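Local coordinates for tail fiber protein (Acinetobacter phage AM24, PDB 5W5P) that probably recognises and degrades the capsular polysaccharide of its Acinetobacter host as the trimeric tailspike of the phage, at residues A[126-129]-A[135-138]; A[151-156]-A[164-169]; A[219-224]-A[229-234]. All coordinates share one frame; numbering follows the deposited sequence.

Contact 1: residues A[126-129]-A[135-138]; sequences QKAV and RVWF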
loop_
_atom_site.group_PDB
_atom_site.type_symbol
_atom_site.label_atom_id
_atom_site.label_comp_id
_atom_site.label_asym_id
_atom_site.label_seq_id
_atom_site.Cartn_x
_atom_site.Cartn_y
_atom_site.Cartn_z
ATOM N N GLN A 126 35.968 7.152 -8.166
ATOM C CA GLN A 126 35.642 7.967 -9.333
ATOM C C GLN A 126 36.163 7.331 -10.615
ATOM O O GLN A 126 35.489 7.368 -11.652
ATOM C CB GLN A 126 36.212 9.377 -9.166
ATOM C CG GLN A 126 35.823 10.339 -10.280
ATOM C CD GLN A 126 34.351 10.705 -10.241
ATOM O OE1 GLN A 126 33.920 11.507 -9.407
ATOM N NE2 GLN A 126 33.567 10.115 -11.141
ATOM N N LYS A 127 37.358 6.736 -10.564
ATOM C CA LYS A 127 37.911 6.082 -11.746
ATOM C C LYS A 127 37.056 4.894 -12.170
ATOM O O LYS A 127 36.837 4.670 -13.366
ATOM C CB LYS A 127 39.351 5.637 -11.475
ATOM C CG LYS A 127 40.376 6.762 -11.515
ATOM C CD LYS A 127 41.779 6.231 -11.255
ATOM C CE LYS A 127 42.850 7.231 -11.664
ATOM N NZ LYS A 127 44.203 6.591 -11.711
ATOM N N ALA A 128 36.560 4.119 -11.204
ATOM C CA ALA A 128 35.673 3.010 -11.539
ATOM C C ALA A 128 34.347 3.500 -12.118
ATOM O O ALA A 128 33.772 2.832 -12.985
ATOM C CB ALA A 128 35.437 2.139 -10.303
ATOM N N VAL A 129 33.851 4.653 -11.658
ATOM C CA VAL A 129 32.625 5.224 -12.222
ATOM C C VAL A 129 32.829 5.571 -13.690
ATOM O O VAL A 129 31.977 5.280 -14.540
ATOM C CB VAL A 129 32.182 6.463 -11.413
ATOM C CG1 VAL A 129 31.097 7.235 -12.153
ATOM C CG2 VAL A 129 31.704 6.077 -10.027
ATOM N N ARG A 135 28.584 2.205 -12.869
ATOM C CA ARG A 135 28.163 0.908 -12.332
ATOM C C ARG A 135 29.328 0.356 -11.514
ATOM O O ARG A 135 30.210 -0.324 -12.042
ATOM C CB ARG A 135 27.730 -0.032 -13.449
ATOM C CG ARG A 135 26.533 0.496 -14.230
ATOM C CD ARG A 135 25.893 -0.555 -15.102
ATOM N NE ARG A 135 25.297 -1.649 -14.338
ATOM C CZ ARG A 135 24.096 -1.601 -13.775
ATOM N NH1 ARG A 135 23.362 -0.506 -13.867
ATOM N NH2 ARG A 135 23.629 -2.644 -13.110
ATOM N N VAL A 136 29.313 0.646 -10.218
ATOM C CA VAL A 136 30.437 0.373 -9.333
ATOM C C VAL A 136 30.032 -0.687 -8.317
ATOM O O VAL A 136 28.889 -0.705 -7.846
ATOM C CB VAL A 136 30.904 1.672 -8.652
ATOM C CG1 VAL A 136 32.169 1.447 -7.842
ATOM C CG2 VAL A 136 31.145 2.721 -9.706
ATOM N N TRP A 137 30.974 -1.572 -7.988
ATOM C CA TRP A 137 30.744 -2.705 -7.098
ATOM C C TRP A 137 31.928 -2.811 -6.146
ATOM O O TRP A 137 33.079 -2.832 -6.590
ATOM C CB TRP A 137 30.559 -3.989 -7.920
ATOM C CG TRP A 137 30.547 -5.311 -7.178
ATOM C CD1 TRP A 137 29.462 -5.948 -6.646
ATOM C CD2 TRP A 137 31.674 -6.169 -6.931
ATOM N NE1 TRP A 137 29.843 -7.139 -6.070
ATOM C CE2 TRP A 137 31.195 -7.301 -6.236
ATOM C CE3 TRP A 137 33.035 -6.093 -7.237
ATOM C CZ2 TRP A 137 32.036 -8.343 -5.834
ATOM C CZ3 TRP A 137 33.866 -7.126 -6.838
ATOM C CH2 TRP A 137 33.365 -8.233 -6.142
ATOM N N PHE A 138 31.647 -2.878 -4.844
ATOM C CA PHE A 138 32.671 -2.690 -3.826
ATOM C C PHE A 138 33.180 -3.989 -3.211
ATOM O O PHE A 138 34.102 -3.941 -2.391
ATOM C CB PHE A 138 32.143 -1.773 -2.724
ATOM C CG PHE A 138 32.097 -0.319 -3.115
ATOM C CD1 PHE A 138 31.013 0.196 -3.814
ATOM C CD2 PHE A 138 33.140 0.535 -2.784
ATOM C CE1 PHE A 138 30.969 1.535 -4.170
ATOM C CE2 PHE A 138 33.099 1.873 -3.137
ATOM C CZ PHE A 138 32.008 2.374 -3.828
#
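V136 presses both of its methyl groups against the helix residues A128 and V129. The contact lies at the N-terminal end of a parallel beta-helix, where helix 122-132 leads into the first strand of the stack, 135-140. V136 CG2 meets V129 CG2 at 3.4 Å, a tight fit for two methyls. The two side chains cross at about a right angle. The same CG2 lies 3.8 Å from V129 CA, so it rests against the helix backbone as well. V136 CG1 takes the other side and lies 4.1 Å from A128 CB. V136 has CG1 opposite its backbone N (chi1 -174°), and this spreads the two methyls over two helix residues. All three residues are buried, and no hydrogen bond joins the two segments. Just outside them, S132 ties the parts together: its OG is hydrogen-bonded to A128 O near the helix end and to R135 N at the start of the strand. V136 is held in the strand by backbone hydrogen bonds to E165 and C167. The CB of R135 points away from the helix, and its guanidinium group turns to strand 164-169, where R135 NH2 forms a salt bridge with E165 OE1.

Contact 2: residues A[151-156]-A[164-169]; sequences VGLPTN and MEICGD. With ZN (zinc ion), chain C.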
loop_
_atom_site.group_PDB
_atom_site.type_symbol
_atom_site.label_atom_id
_atom_site.label_comp_id
_atom_site.label_asym_id
_atom_site.label_seq_id
_atom_site.Cartn_x
_atom_site.Cartn_y
_atom_site.Cartn_z
ATOM N N VAL A 151 31.878 11.800 -5.072
ATOM C CA VAL A 151 32.098 11.146 -6.354
ATOM C C VAL A 151 30.915 11.476 -7.247
ATOM O O VAL A 151 29.757 11.335 -6.834
ATOM C CB VAL A 151 32.267 9.627 -6.187
ATOM C CG1 VAL A 151 32.098 8.914 -7.524
ATOM C CG2 VAL A 151 33.624 9.314 -5.581
ATOM N N GLY A 152 31.196 11.940 -8.461
ATOM C CA GLY A 152 30.159 12.376 -9.373
ATOM C C GLY A 152 29.836 11.300 -10.394
ATOM O O GLY A 152 30.734 10.739 -11.026
ATOM N N LEU A 153 28.513 11.022 -10.548
ATOM C CA LEU A 153 27.944 10.107 -11.525
ATOM C C LEU A 153 27.729 10.816 -12.860
ATOM O O LEU A 153 27.423 12.013 -12.892
ATOM C CB LEU A 153 26.617 9.548 -11.018
ATOM C CG LEU A 153 26.711 8.537 -9.875
ATOM C CD1 LEU A 153 25.334 8.145 -9.409
ATOM C CD2 LEU A 153 27.494 7.313 -10.307
ATOM N N PRO A 154 27.893 10.097 -13.973
ATOM C CA PRO A 154 27.754 10.725 -15.293
ATOM C C PRO A 154 26.354 11.280 -15.524
ATOM O O PRO A 154 25.374 10.866 -14.899
ATOM C CB PRO A 154 28.060 9.579 -16.266
ATOM C CG PRO A 154 27.797 8.333 -15.480
ATOM C CD PRO A 154 28.201 8.661 -14.074
ATOM N N THR A 155 26.271 12.221 -16.462
ATOM C CA THR A 155 25.033 12.956 -16.691
ATOM C C THR A 155 24.036 12.112 -17.478
ATOM O O THR A 155 24.332 11.634 -18.577
ATOM C CB THR A 155 25.323 14.264 -17.421
ATOM O OG1 THR A 155 26.215 15.050 -16.626
ATOM C CG2 THR A 155 24.032 15.047 -17.634
ATOM N N ASN A 156 22.847 11.942 -16.913
ATOM C CA ASN A 156 21.775 11.190 -17.550
ATOM C C ASN A 156 20.469 11.852 -17.148
ATOM O O ASN A 156 20.124 11.880 -15.963
ATOM C CB ASN A 156 21.807 9.719 -17.123
ATOM C CG ASN A 156 20.797 8.865 -17.858
ATOM O OD1 ASN A 156 20.932 8.608 -19.051
ATOM N ND2 ASN A 156 19.813 8.367 -17.131
HETATM N N MSE A 164 22.254 3.445 -13.798
HETATM C CA MSE A 164 23.454 3.403 -12.977
HETATM C C MSE A 164 23.217 2.672 -11.663
HETATM O O MSE A 164 22.094 2.651 -11.153
HETATM C CB MSE A 164 23.951 4.830 -12.732
HETATM C CG MSE A 164 24.069 5.628 -14.031
HETATM SE SE MSE A 164 24.549 7.520 -13.832
HETATM C CE MSE A 164 22.966 8.182 -12.891
ATOM N N GLU A 165 24.269 2.067 -11.117
ATOM C CA GLU A 165 24.144 1.299 -9.888
ATOM C C GLU A 165 25.388 1.461 -9.028
ATOM O O GLU A 165 26.505 1.522 -9.541
ATOM C CB GLU A 165 23.901 -0.191 -10.180
ATOM C CG GLU A 165 23.487 -1.008 -8.953
ATOM C CD GLU A 165 22.685 -2.253 -9.306
ATOM O OE1 GLU A 165 22.799 -2.730 -10.456
ATOM O OE2 GLU A 165 21.940 -2.756 -8.432
ATOM N N ILE A 166 25.179 1.536 -7.718
ATOM C CA ILE A 166 26.250 1.523 -6.727
ATOM C C ILE A 166 25.894 0.405 -5.757
ATOM O O ILE A 166 24.965 0.542 -4.953
ATOM C CB ILE A 166 26.397 2.863 -6.002
ATOM C CG1 ILE A 166 26.840 3.954 -6.977
ATOM C CG2 ILE A 166 27.380 2.749 -4.843
ATOM C CD1 ILE A 166 26.451 5.326 -6.529
ATOM N N CYS A 167 26.620 -0.706 -5.828
ATOM C CA CYS A 167 26.216 -1.919 -5.138
ATOM C C CYS A 167 27.463 -2.618 -4.607
ATOM O O CYS A 167 28.582 -2.108 -4.708
ATOM C CB CYS A 167 25.408 -2.821 -6.079
ATOM S SG CYS A 167 26.416 -3.567 -7.401
ATOM N N GLY A 168 27.268 -3.800 -4.039
ATOM C CA GLY A 168 28.383 -4.535 -3.478
ATOM C C GLY A 168 27.961 -5.932 -3.091
ATOM O O GLY A 168 26.825 -6.356 -3.322
ATOM N N ASP A 169 28.903 -6.646 -2.491
ATOM C CA ASP A 169 28.691 -8.008 -2.026
ATOM C C ASP A 169 28.977 -8.123 -0.534
ATOM O O ASP A 169 29.520 -9.125 -0.061
ATOM C CB ASP A 169 29.551 -8.988 -2.816
ATOM C CG ASP A 169 28.930 -10.360 -2.901
ATOM O OD1 ASP A 169 27.953 -10.616 -2.157
ATOM O OD2 ASP A 169 29.419 -11.183 -3.708
HETATM ZN ZN ZN C . 26.255 -12.118 -2.373
#
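This contact fills the inside of an early coil of the parallel beta-helix. Strands 151-153 and 164-169 belong to different faces of the coil and meet through apolar side chains, with no hydrogen bond between them. M164, modelled as selenomethionine, takes part in two of the three residue pairs. Its SE lies 3.7 Å from P154 CG and 3.8 Å from P154 CD, where the two side chains slide past each other in opposite directions. SE is also 3.6 Å from P154 O and 4.0 Å from L153 CB. The bend at the selenium (chi3 -65°) leaves the terminal CE 4.1 Å from P154 O. Deeper along the strand, L153 CD1 meets I166 CD1 at 4.2 Å, a looser touch in which the two side chains run slantwise to each other. Away from this packing, at the far end of 164-169, D169 binds a zinc ion through OD1 at 2.3 Å. Strand 199-204 continues the apolar interior: L202 touches both L153 and I166, and T199 packs on M164. T199 OG1 is hydrogen-bonded to P154 O. Strand 151-153 pairs with 182-184, while helix 122-132 packs on V151 and P154.

Contact 3: residues A[219-224]-A[229-234]; sequences VVVNGD and VNMKGG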
loop_
_atom_site.group_PDB
_atom_site.type_symbol
_atom_site.label_atom_id
_atom_site.label_comp_id
_atom_site.label_asym_id
_atom_site.label_seq_id
_atom_site.Cartn_x
_atom_site.Cartn_y
_atom_site.Cartn_z
ATOM N N VAL A 219 26.933 11.822 4.791
ATOM C CA VAL A 219 25.767 11.831 3.917
ATOM C C VAL A 219 26.096 10.972 2.705
ATOM O O VAL A 219 27.180 11.102 2.130
ATOM C CB VAL A 219 25.385 13.261 3.489
ATOM C CG1 VAL A 219 24.270 13.228 2.443
ATOM C CG2 VAL A 219 24.988 14.100 4.713
ATOM N N VAL A 220 25.172 10.086 2.328
ATOM C CA VAL A 220 25.429 9.122 1.258
ATOM C C VAL A 220 25.038 9.717 -0.090
ATOM O O VAL A 220 25.863 9.792 -1.008
ATOM C CB VAL A 220 24.689 7.794 1.505
ATOM C CG1 VAL A 220 25.028 6.781 0.413
ATOM C CG2 VAL A 220 25.033 7.243 2.883
ATOM N N VAL A 221 23.789 10.156 -0.217
ATOM C CA VAL A 221 23.254 10.660 -1.476
ATOM C C VAL A 221 23.046 12.164 -1.358
ATOM O O VAL A 221 22.397 12.639 -0.418
ATOM C CB VAL A 221 21.940 9.951 -1.849
ATOM C CG1 VAL A 221 21.247 10.679 -2.998
ATOM C CG2 VAL A 221 22.199 8.492 -2.216
ATOM N N ASN A 222 23.601 12.910 -2.312
ATOM C CA ASN A 222 23.329 14.339 -2.447
ATOM C C ASN A 222 22.033 14.487 -3.226
ATOM O O ASN A 222 22.014 14.355 -4.452
ATOM C CB ASN A 222 24.478 15.053 -3.153
ATOM C CG ASN A 222 24.355 16.565 -3.087
ATOM O OD1 ASN A 222 23.251 17.113 -3.056
ATOM N ND2 ASN A 222 25.495 17.248 -3.064
ATOM N N GLY A 223 20.939 14.760 -2.511
ATOM C CA GLY A 223 19.637 14.874 -3.144
ATOM C C GLY A 223 19.439 16.129 -3.967
ATOM O O GLY A 223 18.431 16.224 -4.677
ATOM N N ASP A 224 20.359 17.097 -3.876
ATOM C CA ASP A 224 20.300 18.258 -4.757
ATOM C C ASP A 224 20.568 17.875 -6.203
ATOM O O ASP A 224 20.096 18.560 -7.119
ATOM C CB ASP A 224 21.322 19.315 -4.330
ATOM C CG ASP A 224 20.918 20.063 -3.080
ATOM O OD1 ASP A 224 19.786 20.597 -3.025
ATOM O OD2 ASP A 224 21.749 20.127 -2.151
ATOM N N VAL A 229 15.998 7.994 -7.699
ATOM C CA VAL A 229 16.929 7.159 -6.951
ATOM C C VAL A 229 16.150 6.064 -6.240
ATOM O O VAL A 229 15.196 6.348 -5.505
ATOM C CB VAL A 229 17.739 7.989 -5.940
ATOM C CG1 VAL A 229 18.783 7.116 -5.250
ATOM C CG2 VAL A 229 18.392 9.175 -6.631
ATOM N N ASN A 230 16.566 4.818 -6.445
ATOM C CA ASN A 230 16.066 3.670 -5.691
ATOM C C ASN A 230 17.151 3.261 -4.697
ATOM O O ASN A 230 18.175 2.689 -5.083
ATOM C CB ASN A 230 15.705 2.517 -6.624
ATOM C CG ASN A 230 14.334 2.675 -7.251
ATOM O OD1 ASN A 230 13.411 3.200 -6.633
ATOM N ND2 ASN A 230 14.197 2.221 -8.490
HETATM N N MSE A 231 16.933 3.567 -3.422
HETATM C CA MSE A 231 17.815 3.107 -2.353
HETATM C C MSE A 231 17.219 1.888 -1.669
HETATM O O MSE A 231 16.292 2.020 -0.876
HETATM C CB MSE A 231 18.048 4.203 -1.319
HETATM C CG MSE A 231 18.715 5.434 -1.866
HETATM SE SE MSE A 231 19.065 6.767 -0.497
HETATM C CE MSE A 231 20.740 6.094 0.230
ATOM N N LYS A 232 17.752 0.703 -1.968
ATOM C CA LYS A 232 17.174 -0.538 -1.477
ATOM C C LYS A 232 18.275 -1.528 -1.116
ATOM O O LYS A 232 19.333 -1.569 -1.752
ATOM C CB LYS A 232 16.225 -1.163 -2.517
ATOM C CG LYS A 232 14.981 -0.327 -2.839
ATOM C CD LYS A 232 14.412 -0.650 -4.219
ATOM C CE LYS A 232 13.932 -2.098 -4.306
ATOM N NZ LYS A 232 13.708 -2.545 -5.726
ATOM N N GLY A 233 18.007 -2.330 -0.081
ATOM C CA GLY A 233 18.862 -3.444 0.274
ATOM C C GLY A 233 20.129 -3.098 1.020
ATOM O O GLY A 233 20.971 -3.980 1.214
ATOM N N GLY A 234 20.294 -1.852 1.454
ATOM C CA GLY A 234 21.518 -1.463 2.125
ATOM C C GLY A 234 21.414 -1.373 3.632
ATOM O O GLY A 234 20.317 -1.240 4.184
#
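One methyl group makes most of this contact: CE of M231, a selenomethionine, reaches two consecutive valines of the other segment. It lies 3.7 Å from V221 CG2 and, more loosely, 4.3 Å from V220 CG1. V221 and M231 approach tip to tip. M231 SE follows its methyl and stands 4.0 Å from V221 CG2. The selenoether is bent (chi3 83°), which swings CE off the line of the side chain. V221 turns CG2 to the inside because CG1 takes the place opposite the backbone N (chi1 168°). No hydrogen bond links the segments, so the union is purely apolar and buried.

The chain turns a corner at V220. This is how two neighbouring valines can both face M231, which would not be expected in a regular extended strand. Beyond the valines, N222 folds back on its own segment. Its OD1 accepts a hydrogen bond from D224 N at 3.0 Å, with an N-H...O angle of 140°. This is an Asx turn, at the point where the chain leaves strand 219-222.

Neighbouring strands complete the packing. I204, from the earlier strand 199-204, touches V220, V221 and M231; V243, from the later strand 241-244, packs on V221 and M231. K232 leaves the apolar interior and forms a salt bridge with E264 of the second subunit. Strand 219-222 pairs in parallel with 241-244, while 229-232 pairs with 199-204 and 260-263. Two faces of one coil thus meet through inward-pointing apolar side chains, with a corner and a short loop between them. This is the interior of a parallel beta-helix, the fold common among phage tailspikes.

Overall arrangement
The three contacts follow one another along the chain; none nests in or crosses another. Contact 1 comes first and closes the short link between helix 122-132 and strand 135-140. Contact 2 then closes the loop between 151-153 and 164-169. Contact 3 closes a later loop, between 219-222 and 229-232. Contacts 1 and 2 touch and have centres about 7 Å apart, since strands 135-140 and 164-169 are parallel neighbours; Q126 NE2 also reaches G152 O. The centre of contact 3 lies about 10 Å from that of contact 2 and 16 Å from that of contact 1. Strand 199-204 lies between 164-169 and 229-232 and joins contacts 2 and 3 through the stack.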